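S-adenosyl-L-methionine-dependent 2-deoxy-scyllo-inosamine dehydrogenase (Bacillus circulans, PDB 4M7S) catalyses the radical S-adenosylmethionine-dependent two-electron oxidation of 2-deoxy-scyllo-inosamine to amino-dideoxy-scyllo-inosose in butirosin biosynthesis, using two [4Fe-4S] clusters. Local coordinates at residues Q15-T19 / N92-L96; I57-F61 / P87-T91; L71-V75 / R100-L104; K111-H117 / K138-H144. All coordinates share one frame; numbering follows the deposited sequence. Where two conformers were deposited one is given.

Overall arrangement
The parallel part of the sheet holds contacts 2 and 4. Contact 2 is the buried one, near the centre of the molecule, where strands 56-58 and 86-91 meet. Contact 4 continues the same sheet through strand 111-116, neighbour of 86-91, to the edge strand 139-143, and is only partly buried. Contact 3 pairs helices 71-81 and 98-107 through a salt bridge and aliphatic packing; I89 of contact 2 and F112 of contact 4 pack against it. Contact 1, at the surface, is mostly polar and joins two loops. Contacts 1 and 4 share an iron-sulfur cluster, and H60 of contact 2 also touches it.

Contact 1: residues Q15-T19 / N92-L96; sequences QCNRT and NGDFL. With SF4 (iron/sulfur cluster), chain C.
N17 and R18 both close on D94, while N92 reaches back to N17. The close-fitting part, built round the buried N92, is a chain of amides and charges. The ND2 of N92 donates to the OD1 of N17 at 2.8 Å, with the two amide planes 80° apart; the same ND2 lies 3.5 Å from the SG of C16. N17 then uses its own ND2, 2.8 Å from the OD2 of D94, to meet the anti lone pair of that oxygen. R18, extended from CG to NE, brings the edge of its guanidinium to D94 in a salt bridge, the planes 60° apart, with NE 2.7 Å from OD2 and NH2 2.8 Å from OD1 of D94. N92 also makes an Asx turn, its OD1 accepting from the backbone N of D94, which fixes the loop that presents the acid. At the rim the fit is looser: F95 touches N17 only with its ring edge, CE2 standing 3.7 Å from the CG of N17. A trans first torsion (chi1 177°) turns the SG of C16 to the cluster, where it binds FE1 at 2.4 Å. With C20 and C23 as the other inferred cysteine ligands of the radical-SAM cluster, the chemistry implies a ligand loop tied to the loop after strand 86-91 by amides and a salt bridge, and steadied internally by the bond from R18 N to the SG of C16.

Contact 2: residues I57-F61 / P87-T91; sequences ISFHF and PIIYT
P87, near the start of its strand, packs against I57 and F59: its CB lies 4.1 Å from the CG2 of I57, and the ring of F59 runs beside it, pointing the same way. At I88 the backbone takes over. Its N donates to the O of I57 at 2.8 Å, while its own O receives a CA-H contact from S58 and lies near the ring edge of F59. I89 directs its CB away from the first strand, yet its CD1 turns back to within 3.9 Å of the CD2 of F59, the two side chains crossing at about a right angle. By Y90 the strands have parted, and a water bridges them, accepting from the backbone N of F59 and of Y90, each at 2.9 Å. The tyrosine turns its ring edge toward the CB of S58, with CE1 3.5 Å away, whereas the OG of S58 is buried without a polar partner. Finally the O of Y90 receives the ND1 of H60 at 2.9 Å, from 51° above the carbonyl plane. In the conformer described, this bent bond holds the imidazole, which touches the iron-sulfur cluster, toward the strand; a fully trans chi1 (-179°) carries the ring across. Parallel strands joined through helix 71-81 form a beta-alpha-beta crossover, the repeating element of the radical SAM fold, here opening at its C-terminal end toward the cluster.

Contact 3: residues L71-V75 / R100-L104; sequences LDLFV and RLQTL
The guanidinium of R100 takes the carboxylate of D72 at its edge and the CD1 of L104 over one face, the methyl lying 4.1 Å above the plane and offset toward the rim. The CD2 of L71 approaches the same group obliquely. Both terminal nitrogens grip a single oxygen: NH1 of R100 meets the syn lone pair of D72 OD1 at 2.8 Å, and NH2 reaches that OD1 at 3.0 Å from above the carboxylate plane. The two planes are 53° apart, and the grip is end-on rather than a two-oxygen pairing. R100 gets there by folding its chain at chi2 and chi3, which curls the guanidinium back across the gap between the helices. Next to the ion pair the packing is aliphatic. The CD2 of L104 lies 3.8 Å from the CD2 of L71 and 4.0 Å from the CG2 of V75, its side chain crossing both at about a right angle; the same methyl also touches the OD1 of D72 (3.5 Å). T103 crosses D72 with its CG2 3.8 Å from OD2, while its hydroxyl bonds to the carbonyl of K99 in its own helix. The axes stay 11.3 Å apart and run 27° from parallel, as expected of successive crossover helices on one side of a parallel sheet. L66 packs on L71 and L104, and F112 of strand 111-116 packs against L101 and L104.

Contact 4: residues K111-H117 / K138-H144; sequences KFIVTQH and KVVYLDH. With SF4 (iron/sulfur cluster), chain C.
V114 and Y141 meet at the middle of two parallel strands held by a ladder of backbone bonds. The hydrogen bonds come first: the N of V140 donates to the O of F112, V114 N to V140 O and L142 N to V114 O, each at 2.6 Å. The ladder slackens at the far end, where the N of H144 lies 3.3 Å from the O of Q116. Apolar contacts fill both faces. On one, V114 holds CG1 opposite its backbone N (chi1 -179°), which sets it 3.5 Å from the CE1 of Y141; V139, in the same strand as Y141, keeps its CG1 over the rim of one face of that ring. On the other, the CG2 of I113 packs 3.8 Å from the CD1 of L142, side by side. Metal-site contacts are confined to H117. Its imidazole lies with one face against the iron-sulfur cluster, the CD2 of H117 3.5 Å from the S3 of the cluster; its ND1 bonds to the hydroxyl of Y22, whose ring stacks on H144. Strand 139-143 closes the sheet at its edge, running 24° from parallel to 111-116 inside it, and the C-terminal end of the pair opens onto the cluster, where active sites of radical SAM enzymes lie.

Contact 1: residues Q15-T19 / N92-L96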
# COMPACT_ATOMS: atom_id res chain seq x y z
N GLN A 15 12.60 5.81 1.39
CA GLN A 15 12.90 7.12 1.96
C GLN A 15 11.79 8.11 1.64
O GLN A 15 11.17 8.04 0.59
CB GLN A 15 14.26 7.68 1.47
CG GLN A 15 14.66 9.01 2.15
CD GLN A 15 16.04 9.54 1.75
OE1 GLN A 15 16.41 9.52 0.57
NE2 GLN A 15 16.79 10.04 2.73
N CYS A 16 11.54 9.01 2.58
CA CYS A 16 10.73 10.19 2.31
C CYS A 16 11.54 11.44 2.61
O CYS A 16 12.40 11.43 3.49
CB CYS A 16 9.47 10.19 3.16
SG CYS A 16 8.54 11.68 2.88
N ASN A 17 11.26 12.53 1.89
CA ASN A 17 12.02 13.76 2.07
C ASN A 17 11.59 14.53 3.32
O ASN A 17 12.30 15.44 3.77
CB ASN A 17 11.91 14.66 0.84
CG ASN A 17 10.49 15.05 0.51
OD1 ASN A 17 9.66 14.20 0.16
ND2 ASN A 17 10.18 16.34 0.63
N ARG A 18 10.43 14.18 3.86
CA ARG A 18 9.95 14.87 5.05
C ARG A 18 10.25 14.10 6.34
O ARG A 18 10.68 12.94 6.30
CB ARG A 18 8.46 15.21 4.93
CG ARG A 18 8.22 16.40 4.01
CD ARG A 18 6.77 16.84 3.97
NE ARG A 18 6.58 17.88 2.96
CZ ARG A 18 6.76 19.18 3.17
NH1 ARG A 18 7.13 19.62 4.37
NH2 ARG A 18 6.56 20.05 2.18
N THR A 19 10.02 14.76 7.46
CA THR A 19 10.45 14.24 8.75
C THR A 19 9.30 14.27 9.75
O THR A 19 9.53 14.44 10.94
CB THR A 19 11.59 15.10 9.31
OG1 THR A 19 11.16 16.47 9.36
CG2 THR A 19 12.83 15.00 8.42
N ASN A 92 3.55 13.51 -1.09
CA ASN A 92 3.52 14.76 -0.34
C ASN A 92 3.53 15.98 -1.26
O ASN A 92 3.36 17.11 -0.79
CB ASN A 92 4.64 14.87 0.71
CG ASN A 92 6.03 14.72 0.12
OD1 ASN A 92 6.30 15.13 -1.02
ND2 ASN A 92 6.94 14.12 0.90
N GLY A 93 3.74 15.74 -2.55
CA GLY A 93 3.66 16.80 -3.55
C GLY A 93 4.93 17.61 -3.79
O GLY A 93 5.00 18.35 -4.77
N ASP A 94 5.93 17.48 -2.92
CA ASP A 94 7.12 18.34 -3.01
C ASP A 94 7.92 18.15 -4.31
O ASP A 94 8.70 19.02 -4.70
CB ASP A 94 8.03 18.12 -1.81
CG ASP A 94 7.34 18.40 -0.49
OD1 ASP A 94 6.38 19.20 -0.48
OD2 ASP A 94 7.76 17.83 0.53
N PHE A 95 7.73 17.00 -4.95
CA PHE A 95 8.41 16.69 -6.20
C PHE A 95 7.47 16.70 -7.41
O PHE A 95 7.91 16.48 -8.54
CB PHE A 95 9.11 15.33 -6.11
CG PHE A 95 10.34 15.34 -5.24
CD1 PHE A 95 11.58 15.63 -5.78
CD2 PHE A 95 10.24 15.07 -3.88
CE1 PHE A 95 12.72 15.65 -4.98
CE2 PHE A 95 11.37 15.10 -3.07
CZ PHE A 95 12.61 15.39 -3.62
N LEU A 96 6.19 16.97 -7.17
CA LEU A 96 5.19 16.91 -8.23
C LEU A 96 5.10 18.20 -9.05
O LEU A 96 4.21 19.03 -8.82
CB LEU A 96 3.81 16.57 -7.65
CG LEU A 96 2.73 16.19 -8.67
CD1 LEU A 96 3.22 15.05 -9.55
CD2 LEU A 96 1.44 15.80 -7.96
FE1 SF4 C . 6.82 11.40 4.54
FE2 SF4 C . 5.52 12.85 6.36
FE3 SF4 C . 5.63 10.21 6.65
FE4 SF4 C . 4.13 11.25 4.63
S1 SF4 C . 3.73 11.48 6.88
S2 SF4 C . 5.57 9.47 4.46
S3 SF4 C . 5.37 13.11 4.08
S4 SF4 C . 7.43 11.65 6.76

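Contact 2: residues I57-F61 / P87-T91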
# COMPACT_ATOMS: atom_id res chain seq x y z
N ILE A 57 -3.40 -0.27 -7.60
CA ILE A 57 -2.01 -0.40 -7.21
C ILE A 57 -1.44 0.97 -6.82
O ILE A 57 -1.56 1.94 -7.58
CB ILE A 57 -1.14 -1.09 -8.31
CG1 ILE A 57 0.33 -1.15 -7.91
CG2 ILE A 57 -1.31 -0.40 -9.67
CD1 ILE A 57 1.15 -2.16 -8.72
N SER A 58 -0.88 1.07 -5.61
CA SER A 58 -0.18 2.29 -5.19
C SER A 58 1.32 2.03 -4.94
O SER A 58 1.74 0.88 -4.78
CB SER A 58 -0.85 2.95 -3.98
OG SER A 58 -1.30 2.01 -3.05
N PHE A 59 2.11 3.11 -4.90
CA PHE A 59 3.57 3.00 -4.92
C PHE A 59 4.25 3.61 -3.70
O PHE A 59 5.41 4.04 -3.77
CB PHE A 59 4.11 3.67 -6.18
CG PHE A 59 3.51 3.14 -7.44
CD1 PHE A 59 4.07 2.04 -8.08
CD2 PHE A 59 2.36 3.71 -7.96
CE1 PHE A 59 3.52 1.54 -9.24
CE2 PHE A 59 1.79 3.20 -9.13
CZ PHE A 59 2.37 2.12 -9.77
N HIS A 60 3.52 3.61 -2.57
CA HIS A 60 3.87 4.35 -1.33
C HIS A 60 3.58 3.53 -0.06
O HIS A 60 2.41 3.23 0.21
CB HIS A 60 3.02 5.63 -1.29
CG HIS A 60 3.26 6.51 -0.09
ND1 HIS A 60 3.42 7.88 -0.20
CD2 HIS A 60 3.31 6.24 1.23
CE1 HIS A 60 3.59 8.40 1.00
NE2 HIS A 60 3.53 7.43 1.89
N PHE A 61 4.59 3.19 0.74
CA PHE A 61 4.31 2.48 1.98
C PHE A 61 4.50 3.55 3.04
O PHE A 61 3.53 4.10 3.57
CB PHE A 61 5.26 1.29 2.20
CG PHE A 61 4.99 0.52 3.46
CD1 PHE A 61 3.70 0.43 3.98
CD2 PHE A 61 6.03 -0.11 4.13
CE1 PHE A 61 3.44 -0.26 5.14
CE2 PHE A 61 5.79 -0.81 5.31
CZ PHE A 61 4.49 -0.89 5.82
N PRO A 87 -3.56 2.41 -11.28
CA PRO A 87 -2.38 2.97 -10.62
C PRO A 87 -2.67 4.32 -9.96
O PRO A 87 -3.20 5.22 -10.62
CB PRO A 87 -1.38 3.16 -11.78
CG PRO A 87 -1.96 2.36 -12.95
CD PRO A 87 -3.44 2.44 -12.75
N ILE A 88 -2.33 4.44 -8.68
CA ILE A 88 -2.59 5.65 -7.92
C ILE A 88 -1.30 6.12 -7.27
O ILE A 88 -0.57 5.30 -6.71
CB ILE A 88 -3.57 5.38 -6.75
CG1 ILE A 88 -4.79 4.60 -7.22
CG2 ILE A 88 -3.95 6.70 -6.07
CD1 ILE A 88 -5.65 5.34 -8.20
N ILE A 89 -1.02 7.42 -7.33
CA ILE A 89 0.12 7.97 -6.62
C ILE A 89 -0.34 8.68 -5.34
O ILE A 89 -1.17 9.58 -5.39
CB ILE A 89 0.91 8.98 -7.47
CG1 ILE A 89 1.67 8.27 -8.60
CG2 ILE A 89 1.91 9.77 -6.60
CD1 ILE A 89 2.90 7.54 -8.13
N TYR A 90 0.20 8.26 -4.20
CA TYR A 90 0.03 9.02 -2.97
C TYR A 90 1.36 9.75 -2.71
O TYR A 90 2.40 9.11 -2.56
CB TYR A 90 -0.30 8.09 -1.81
CG TYR A 90 -1.62 7.35 -1.93
CD1 TYR A 90 -1.76 6.24 -2.76
CD2 TYR A 90 -2.73 7.76 -1.20
CE1 TYR A 90 -2.97 5.56 -2.86
CE2 TYR A 90 -3.94 7.08 -1.29
CZ TYR A 90 -4.05 5.99 -2.12
OH TYR A 90 -5.25 5.32 -2.21
N THR A 91 1.32 11.08 -2.68
CA THR A 91 2.56 11.85 -2.62
C THR A 91 2.45 13.08 -1.72
O THR A 91 1.36 13.63 -1.58
CB THR A 91 2.98 12.27 -4.05
OG1 THR A 91 4.19 13.05 -3.99
CG2 THR A 91 1.87 13.09 -4.72
O HOH W 1 1.97 5.98 -4.26

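Contact 3: residues L71-V75 / R100-L104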
# COMPACT_ATOMS: atom_id res chain seq x y z
N LEU A 71 10.75 5.37 -11.03
CA LEU A 71 9.30 5.49 -11.00
C LEU A 71 8.64 5.40 -12.39
O LEU A 71 7.67 4.67 -12.56
CB LEU A 71 8.84 6.75 -10.26
CG LEU A 71 7.32 6.77 -10.10
CD1 LEU A 71 6.86 5.65 -9.17
CD2 LEU A 71 6.82 8.13 -9.63
N ASP A 72 9.16 6.13 -13.37
CA ASP A 72 8.55 6.12 -14.70
C ASP A 72 8.53 4.71 -15.28
O ASP A 72 7.53 4.28 -15.84
CB ASP A 72 9.29 7.05 -15.67
CG ASP A 72 9.07 8.53 -15.35
OD1 ASP A 72 8.30 8.84 -14.42
OD2 ASP A 72 9.68 9.37 -16.04
N LEU A 73 9.67 4.03 -15.16
CA LEU A 73 9.82 2.64 -15.58
C LEU A 73 8.77 1.76 -14.91
O LEU A 73 8.07 0.99 -15.57
CB LEU A 73 11.22 2.16 -15.17
CG LEU A 73 11.94 0.93 -15.75
CD1 LEU A 73 12.25 -0.04 -14.65
CD2 LEU A 73 11.20 0.27 -16.91
N PHE A 74 8.67 1.89 -13.59
CA PHE A 74 7.74 1.09 -12.80
C PHE A 74 6.29 1.36 -13.19
O PHE A 74 5.48 0.44 -13.28
CB PHE A 74 7.93 1.33 -11.30
CG PHE A 74 9.23 0.79 -10.76
CD1 PHE A 74 9.98 -0.11 -11.50
CD2 PHE A 74 9.70 1.18 -9.51
CE1 PHE A 74 11.17 -0.61 -11.01
CE2 PHE A 74 10.89 0.68 -9.02
CZ PHE A 74 11.62 -0.21 -9.76
N VAL A 75 5.95 2.63 -13.40
CA VAL A 75 4.59 2.97 -13.82
C VAL A 75 4.30 2.45 -15.24
O VAL A 75 3.22 1.91 -15.50
CB VAL A 75 4.36 4.49 -13.75
CG1 VAL A 75 3.01 4.86 -14.34
CG2 VAL A 75 4.46 4.97 -12.30
N ARG A 100 6.22 16.31 -14.24
CA ARG A 100 6.11 14.97 -13.66
C ARG A 100 4.66 14.49 -13.71
O ARG A 100 4.37 13.33 -14.01
CB ARG A 100 6.60 14.92 -12.20
CG ARG A 100 8.10 15.17 -12.03
CD ARG A 100 8.94 14.11 -12.75
NE ARG A 100 8.96 12.81 -12.07
CZ ARG A 100 8.70 11.65 -12.67
NH1 ARG A 100 8.39 11.60 -13.97
NH2 ARG A 100 8.76 10.52 -11.98
N LEU A 101 3.73 15.40 -13.41
CA LEU A 101 2.31 15.06 -13.39
C LEU A 101 1.88 14.55 -14.76
O LEU A 101 1.24 13.51 -14.88
CB LEU A 101 1.50 16.29 -13.01
CG LEU A 101 0.03 16.18 -12.60
CD1 LEU A 101 -0.44 17.55 -12.10
CD2 LEU A 101 -0.87 15.72 -13.72
N GLN A 102 2.20 15.32 -15.80
CA GLN A 102 1.73 14.97 -17.13
C GLN A 102 2.42 13.71 -17.64
O GLN A 102 1.81 12.90 -18.32
CB GLN A 102 1.91 16.14 -18.10
CG GLN A 102 1.05 17.36 -17.75
CD GLN A 102 0.98 18.37 -18.88
OE1 GLN A 102 1.62 18.21 -19.91
NE2 GLN A 102 0.19 19.43 -18.68
N THR A 103 3.69 13.56 -17.28
CA THR A 103 4.48 12.38 -17.65
C THR A 103 3.91 11.14 -16.98
O THR A 103 3.66 10.13 -17.63
CB THR A 103 5.95 12.56 -17.25
OG1 THR A 103 6.53 13.63 -18.00
CG2 THR A 103 6.74 11.28 -17.50
N LEU A 104 3.71 11.21 -15.66
CA LEU A 104 3.14 10.09 -14.92
C LEU A 104 1.73 9.73 -15.39
O LEU A 104 1.38 8.56 -15.47
CB LEU A 104 3.17 10.37 -13.41
CG LEU A 104 4.61 10.31 -12.87
CD1 LEU A 104 4.72 10.87 -11.46
CD2 LEU A 104 5.14 8.88 -12.94

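Contact 4: residues K111-H117 / K138-H144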
# COMPACT_ATOMS: atom_id res chain seq x y z
N LYS A 111 -4.67 8.57 -10.83
CA LYS A 111 -5.01 9.48 -9.74
C LYS A 111 -3.80 9.86 -8.90
O LYS A 111 -2.98 9.01 -8.57
CB LYS A 111 -6.10 8.88 -8.86
CG LYS A 111 -6.79 9.86 -7.93
CD LYS A 111 -8.12 9.27 -7.50
CE LYS A 111 -8.82 10.11 -6.44
NZ LYS A 111 -10.04 9.45 -5.88
N PHE A 112 -3.71 11.15 -8.57
CA PHE A 112 -2.71 11.65 -7.64
C PHE A 112 -3.42 12.15 -6.38
O PHE A 112 -4.32 12.99 -6.44
CB PHE A 112 -1.92 12.81 -8.26
CG PHE A 112 -1.16 12.44 -9.51
CD1 PHE A 112 -1.77 12.48 -10.75
CD2 PHE A 112 0.18 12.06 -9.44
CE1 PHE A 112 -1.06 12.15 -11.92
CE2 PHE A 112 0.90 11.73 -10.60
CZ PHE A 112 0.28 11.78 -11.83
N ILE A 113 -3.02 11.60 -5.23
CA ILE A 113 -3.53 12.06 -3.95
C ILE A 113 -2.39 12.83 -3.33
O ILE A 113 -1.41 12.24 -2.88
CB ILE A 113 -3.85 10.89 -3.00
CG1 ILE A 113 -4.63 9.78 -3.71
CG2 ILE A 113 -4.58 11.40 -1.75
CD1 ILE A 113 -5.97 10.21 -4.22
N VAL A 114 -2.49 14.16 -3.32
CA VAL A 114 -1.41 14.97 -2.79
C VAL A 114 -1.72 15.40 -1.36
O VAL A 114 -2.80 15.92 -1.08
CB VAL A 114 -1.15 16.23 -3.64
CG1 VAL A 114 0.00 17.03 -3.06
CG2 VAL A 114 -0.86 15.84 -5.08
N THR A 115 -0.77 15.17 -0.46
CA THR A 115 -0.91 15.61 0.92
C THR A 115 0.19 16.58 1.32
O THR A 115 1.35 16.19 1.46
CB THR A 115 -0.90 14.41 1.90
OG1 THR A 115 -1.65 13.33 1.34
CG2 THR A 115 -1.51 14.80 3.24
N GLN A 116 -0.16 17.85 1.48
CA GLN A 116 0.77 18.82 2.06
C GLN A 116 1.07 18.39 3.49
O GLN A 116 0.15 18.31 4.32
CB GLN A 116 0.16 20.22 2.05
CG GLN A 116 0.99 21.26 2.79
CD GLN A 116 2.33 21.49 2.14
OE1 GLN A 116 2.46 21.47 0.92
NE2 GLN A 116 3.36 21.70 2.96
N HIS A 117 2.33 18.09 3.80
CA HIS A 117 2.68 17.55 5.11
C HIS A 117 3.48 18.49 6.00
O HIS A 117 3.73 19.64 5.64
CB HIS A 117 3.38 16.20 4.99
CG HIS A 117 2.44 15.04 4.89
ND1 HIS A 117 1.73 14.57 5.97
CD2 HIS A 117 2.10 14.25 3.84
CE1 HIS A 117 0.98 13.55 5.59
NE2 HIS A 117 1.19 13.33 4.30
N LYS A 138 -7.47 14.45 -11.82
CA LYS A 138 -6.75 13.30 -11.32
C LYS A 138 -5.92 13.68 -10.10
O LYS A 138 -5.16 12.86 -9.58
CB LYS A 138 -5.86 12.70 -12.41
CG LYS A 138 -6.64 12.12 -13.58
CD LYS A 138 -5.77 11.25 -14.47
CE LYS A 138 -6.62 10.51 -15.49
NZ LYS A 138 -7.44 11.47 -16.28
N VAL A 139 -6.06 14.92 -9.64
CA VAL A 139 -5.37 15.35 -8.43
C VAL A 139 -6.33 15.61 -7.28
O VAL A 139 -7.20 16.48 -7.37
CB VAL A 139 -4.51 16.61 -8.64
CG1 VAL A 139 -4.07 17.18 -7.30
CG2 VAL A 139 -3.29 16.29 -9.48
N VAL A 140 -6.18 14.86 -6.21
CA VAL A 140 -6.89 15.19 -4.99
C VAL A 140 -5.88 15.78 -4.02
O VAL A 140 -4.83 15.18 -3.75
CB VAL A 140 -7.58 13.96 -4.38
CG1 VAL A 140 -8.26 14.34 -3.07
CG2 VAL A 140 -8.60 13.40 -5.37
N TYR A 141 -6.19 16.98 -3.53
CA TYR A 141 -5.32 17.70 -2.61
C TYR A 141 -5.84 17.59 -1.19
O TYR A 141 -6.92 18.09 -0.87
CB TYR A 141 -5.26 19.18 -2.99
CG TYR A 141 -4.14 19.54 -3.93
CD1 TYR A 141 -2.82 19.42 -3.53
CD2 TYR A 141 -4.41 20.03 -5.20
CE1 TYR A 141 -1.78 19.76 -4.39
CE2 TYR A 141 -3.38 20.37 -6.06
CZ TYR A 141 -2.07 20.23 -5.65
OH TYR A 141 -1.03 20.57 -6.49
N LEU A 142 -5.07 16.94 -0.33
CA LEU A 142 -5.37 16.93 1.09
C LEU A 142 -4.33 17.76 1.81
O LEU A 142 -3.26 18.06 1.25
CB LEU A 142 -5.35 15.51 1.65
CG LEU A 142 -6.22 14.50 0.91
CD1 LEU A 142 -5.93 13.10 1.40
CD2 LEU A 142 -7.67 14.85 1.12
N ASP A 143 -4.65 18.16 3.03
CA ASP A 143 -3.67 18.77 3.92
C ASP A 143 -3.80 18.09 5.27
O ASP A 143 -4.88 18.07 5.87
CB ASP A 143 -3.91 20.28 4.04
CG ASP A 143 -2.77 21.00 4.76
OD1 ASP A 143 -2.73 20.97 6.00
OD2 ASP A 143 -1.92 21.61 4.07
N HIS A 144 -2.71 17.50 5.73
CA HIS A 144 -2.64 17.05 7.11
C HIS A 144 -2.99 18.33 7.87
O HIS A 144 -2.38 19.38 7.65
CB HIS A 144 -1.26 16.45 7.42
CG HIS A 144 -0.80 16.68 8.82
ND1 HIS A 144 -0.15 17.83 9.21
CD2 HIS A 144 -0.92 15.92 9.94
CE1 HIS A 144 0.12 17.77 10.50
NE2 HIS A 144 -0.34 16.62 10.97
FE1 SF4 C . 6.82 11.40 4.54
FE2 SF4 C . 5.52 12.85 6.36
FE3 SF4 C . 5.63 10.21 6.65
FE4 SF4 C . 4.13 11.25 4.63
S1 SF4 C . 3.73 11.48 6.88
S2 SF4 C . 5.57 9.47 4.46
S3 SF4 C . 5.37 13.11 4.08
S4 SF4 C . 7.43 11.65 6.76